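Local coordinates for hypothetical protein (Geobacillus stearothermophilus, PDB 1SFS), which is of unknown function but belongs to the Rv2525c-like, glycoside hydrolase-like family and may be a bacterial lysozyme, at residues N107-A112 and K121-N126. Numbering follows the deposited sequence.
Sequences NAVFHA and KLLFAN
Leu123 makes the whole contact from the strand side, pushing its forked end against the face of the helix formed by Ala108, Val109 and Ala112. Both of its methyls touch Ala112, and CD1 alone goes farther. CD2 of Leu123 rests on CB of Ala112 at 3.8 Å, and CD1 of Leu123, 4.0 Å from that same CB, reaches on to the preceding turn. There Leu123 CD1 lies 4.2 Å from Ala108 CB and 4.0 Å from Ala108 O, an oxygen already engaged by the helical bond from Ala112 N. Val109 closes the flank with CG2, 4.2 Å from Leu123 CD1, the two side chains crossing at about a right angle; chi1 of 168° puts CG1 anti to the backbone N and leaves CG2 beside it, toward Leu123. The pairing belongs to the beta-alpha-beta unit of strand 84-89, helix 98-114 and strand 122-126, consistent with the TIM-barrel-like fold of glycoside hydrolase-like domains. The axes of the short segments come within 9.7 Å, about the usual helix-on-sheet separation, with 133° between their directions. Farther out, Pro87 of the adjoining strand also touches Leu123, whose backbone hydrogen-bonds to Arg151 and Gly153 of strand 151-156, while Trp141 and Leu145 of helix 135-145 pack on Ala108 and Val109 respectively.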
ATOM      1  N   ASN A 107      -1.687   1.672  15.688  1.00 10.88           N
ATOM      2  CA  ASN A 107      -0.452   2.379  15.445  1.00 10.79           C
ATOM      3  C   ASN A 107      -0.487   3.075  14.077  1.00 11.07           C
ATOM      4  O   ASN A 107       0.029   4.218  13.954  1.00 11.64           O
ATOM      5  CB  ASN A 107       0.714   1.426  15.539  1.00 11.66           C
ATOM      6  CG  ASN A 107       1.043   1.026  16.955  1.00 15.09           C
ATOM      7  OD1 ASN A 107       0.748   1.695  17.895  1.00 20.17           O
ATOM      8  ND2 ASN A 107       1.750  -0.077  17.059  1.00 17.53           N
ATOM      9  N   ALA A 108      -1.042   2.441  13.068  1.00 10.09           N
ATOM     10  CA  ALA A 108      -1.111   3.080  11.742  1.00  9.42           C
ATOM     11  C   ALA A 108      -1.912   4.342  11.831  1.00  9.24           C
ATOM     12  O   ALA A 108      -1.518   5.375  11.255  1.00  9.80           O
ATOM     13  CB  ALA A 108      -1.682   2.081  10.754  1.00  9.78           C
ATOM     14  N   VAL A 109      -3.077   4.328  12.502  1.00  9.89           N
ATOM     15  CA  VAL A 109      -3.927   5.480  12.619  1.00 10.78           C
ATOM     16  C   VAL A 109      -3.211   6.579  13.397  1.00 10.82           C
ATOM     17  O   VAL A 109      -3.283   7.752  13.058  1.00 11.21           O
ATOM     18  CB  VAL A 109      -5.254   5.088  13.297  1.00 12.59           C
ATOM     19  CG1 VAL A 109      -6.084   6.306  13.709  1.00 14.83           C
ATOM     20  CG2 VAL A 109      -6.027   4.210  12.343  1.00 14.29           C
ATOM     21  N   PHE A 110      -2.515   6.202  14.473  1.00 10.68           N
ATOM     22  CA  PHE A 110      -1.753   7.190  15.250  1.00 11.02           C
ATOM     23  C   PHE A 110      -0.773   7.937  14.385  1.00 10.28           C
ATOM     24  O   PHE A 110      -0.675   9.166  14.454  1.00 11.01           O
ATOM     25  CB  PHE A 110      -1.073   6.442  16.392  1.00 12.40           C
ATOM     26  CG  PHE A 110      -0.005   7.210  17.118  1.00 13.24           C
ATOM     27  CD1 PHE A 110      -0.399   8.136  18.060  1.00 14.11           C
ATOM     28  CD2 PHE A 110       1.346   6.990  16.910  1.00 15.11           C
ATOM     29  CE1 PHE A 110       0.564   8.866  18.783  1.00 18.02           C
ATOM     30  CE2 PHE A 110       2.298   7.679  17.606  1.00 17.92           C
ATOM     31  CZ  PHE A 110       1.878   8.562  18.551  1.00 18.47           C
ATOM     32  N   HIS A 111      -0.022   7.229  13.558  1.00  9.66           N
ATOM     33  CA  HIS A 111       0.921   7.864  12.685  1.00 10.18           C
ATOM     34  C   HIS A 111       0.202   8.699  11.620  1.00 10.11           C
ATOM     35  O   HIS A 111       0.664   9.820  11.315  1.00 11.58           O
ATOM     36  CB  HIS A 111       1.890   6.888  12.013  1.00 11.09           C
ATOM     37  CG  HIS A 111       2.887   6.333  12.981  1.00 12.48           C
ATOM     38  ND1 HIS A 111       3.912   7.107  13.433  1.00 17.05           N
ATOM     39  CD2 HIS A 111       3.001   5.144  13.606  1.00 16.84           C
ATOM     40  CE1 HIS A 111       4.653   6.418  14.285  1.00 19.73           C
ATOM     41  NE2 HIS A 111       4.132   5.209  14.446  1.00 18.92           N
ATOM     42  N   ALA A 112      -0.869   8.184  11.048  1.00  9.60           N
ATOM     43  CA  ALA A 112      -1.592   8.921  10.013  1.00 10.38           C
ATOM     44  C   ALA A 112      -2.115  10.261  10.574  1.00 10.98           C
ATOM     45  O   ALA A 112      -2.047  11.282   9.918  1.00 12.14           O
ATOM     46  CB  ALA A 112      -2.717   8.063   9.480  1.00 11.19           C
ATOM     47  N   LYS A 121      -9.416   8.011   3.929  1.00 10.93           N
ATOM     48  CA  LYS A 121      -8.219   7.678   3.165  1.00 10.10           C
ATOM     49  C   LYS A 121      -7.728   6.297   3.550  1.00  8.66           C
ATOM     50  O   LYS A 121      -7.878   5.868   4.698  1.00  9.55           O
ATOM     51  CB  LYS A 121      -7.151   8.716   3.360  1.00 11.17           C
ATOM     52  CG  LYS A 121      -7.508  10.134   2.995  1.00 12.75           C
ATOM     53  CD  LYS A 121      -7.879  10.309   1.549  1.00 12.94           C
ATOM     54  CE  LYS A 121      -8.205  11.771   1.249  1.00 16.59           C
ATOM     55  NZ  LYS A 121      -8.668  11.861  -0.175  1.00 19.41           N
ATOM     56  N   LEU A 122      -7.154   5.588   2.581  1.00  8.03           N
ATOM     57  CA  LEU A 122      -6.575   4.270   2.795  1.00  7.50           C
ATOM     58  C   LEU A 122      -5.266   4.297   3.549  1.00  7.64           C
ATOM     59  O   LEU A 122      -4.406   5.153   3.290  1.00  8.59           O
ATOM     60  CB  LEU A 122      -6.326   3.620   1.433  1.00  7.91           C
ATOM     61  CG  LEU A 122      -7.553   3.022   0.759  1.00  8.26           C
ATOM     62  CD1 LEU A 122      -7.379   2.910  -0.727  1.00  9.11           C
ATOM     63  CD2 LEU A 122      -7.872   1.663   1.370  1.00  8.89           C
ATOM     64  N   LEU A 123      -5.077   3.314   4.412  1.00  7.51           N
ATOM     65  CA  LEU A 123      -3.793   2.982   5.037  1.00  7.23           C
ATOM     66  C   LEU A 123      -3.484   1.530   4.698  1.00  7.23           C
ATOM     67  O   LEU A 123      -4.321   0.660   5.018  1.00  7.80           O
ATOM     68  CB  LEU A 123      -3.803   3.176   6.544  1.00  8.03           C
ATOM     69  CG  LEU A 123      -4.280   4.527   7.061  1.00  8.33           C
ATOM     70  CD1 LEU A 123      -4.323   4.537   8.563  1.00  9.71           C
ATOM     71  CD2 LEU A 123      -3.433   5.684   6.545  1.00  9.39           C
ATOM     72  N   PHE A 124      -2.374   1.246   4.064  1.00  6.80           N
ATOM     73  CA  PHE A 124      -2.048  -0.121   3.628  1.00  6.84           C
ATOM     74  C   PHE A 124      -1.147  -0.829   4.590  1.00  7.61           C
ATOM     75  O   PHE A 124      -0.043  -0.376   4.879  1.00 11.51           O
ATOM     76  CB  PHE A 124      -1.387  -0.105   2.258  1.00  7.24           C
ATOM     77  CG  PHE A 124      -2.364   0.122   1.127  1.00  7.00           C
ATOM     78  CD1 PHE A 124      -2.872  -0.953   0.422  1.00  7.18           C
ATOM     79  CD2 PHE A 124      -2.808   1.398   0.788  1.00  7.32           C
ATOM     80  CE1 PHE A 124      -3.819  -0.778  -0.570  1.00  7.79           C
ATOM     81  CE2 PHE A 124      -3.756   1.568  -0.207  1.00  8.45           C
ATOM     82  CZ  PHE A 124      -4.245   0.491  -0.886  1.00  8.38           C
ATOM     83  N   ALA A 125      -1.527  -2.020   5.025  1.00  7.16           N
ATOM     84  CA  ALA A 125      -0.663  -2.905   5.799  1.00  7.69           C
ATOM     85  C   ALA A 125       0.284  -3.638   4.885  1.00  7.31           C
ATOM     86  O   ALA A 125      -0.141  -4.273   3.933  1.00  8.39           O
ATOM     87  CB  ALA A 125      -1.513  -3.906   6.554  1.00  9.36           C
ATOM     88  N   ASN A 126       1.575  -3.648   5.231  0.58  7.53           N
ATOM     89  CA  ASN A 126       2.604  -4.323   4.468  0.58  9.10           C
ATOM     90  C   ASN A 126       2.777  -5.789   4.816  0.58  9.01           C
ATOM     91  O   ASN A 126       3.565  -6.106   5.715  0.58 10.67           O
ATOM     92  CB  ASN A 126       3.913  -3.576   4.777  0.58  9.31           C
ATOM     93  CG  ASN A 126       5.036  -4.214   4.027  0.58 14.36           C
ATOM     94  OD1 ASN A 126       5.078  -4.042   2.805  0.58 21.01           O
ATOM     95  ND2 ASN A 126       5.938  -4.901   4.703  0.58 19.68           N
TER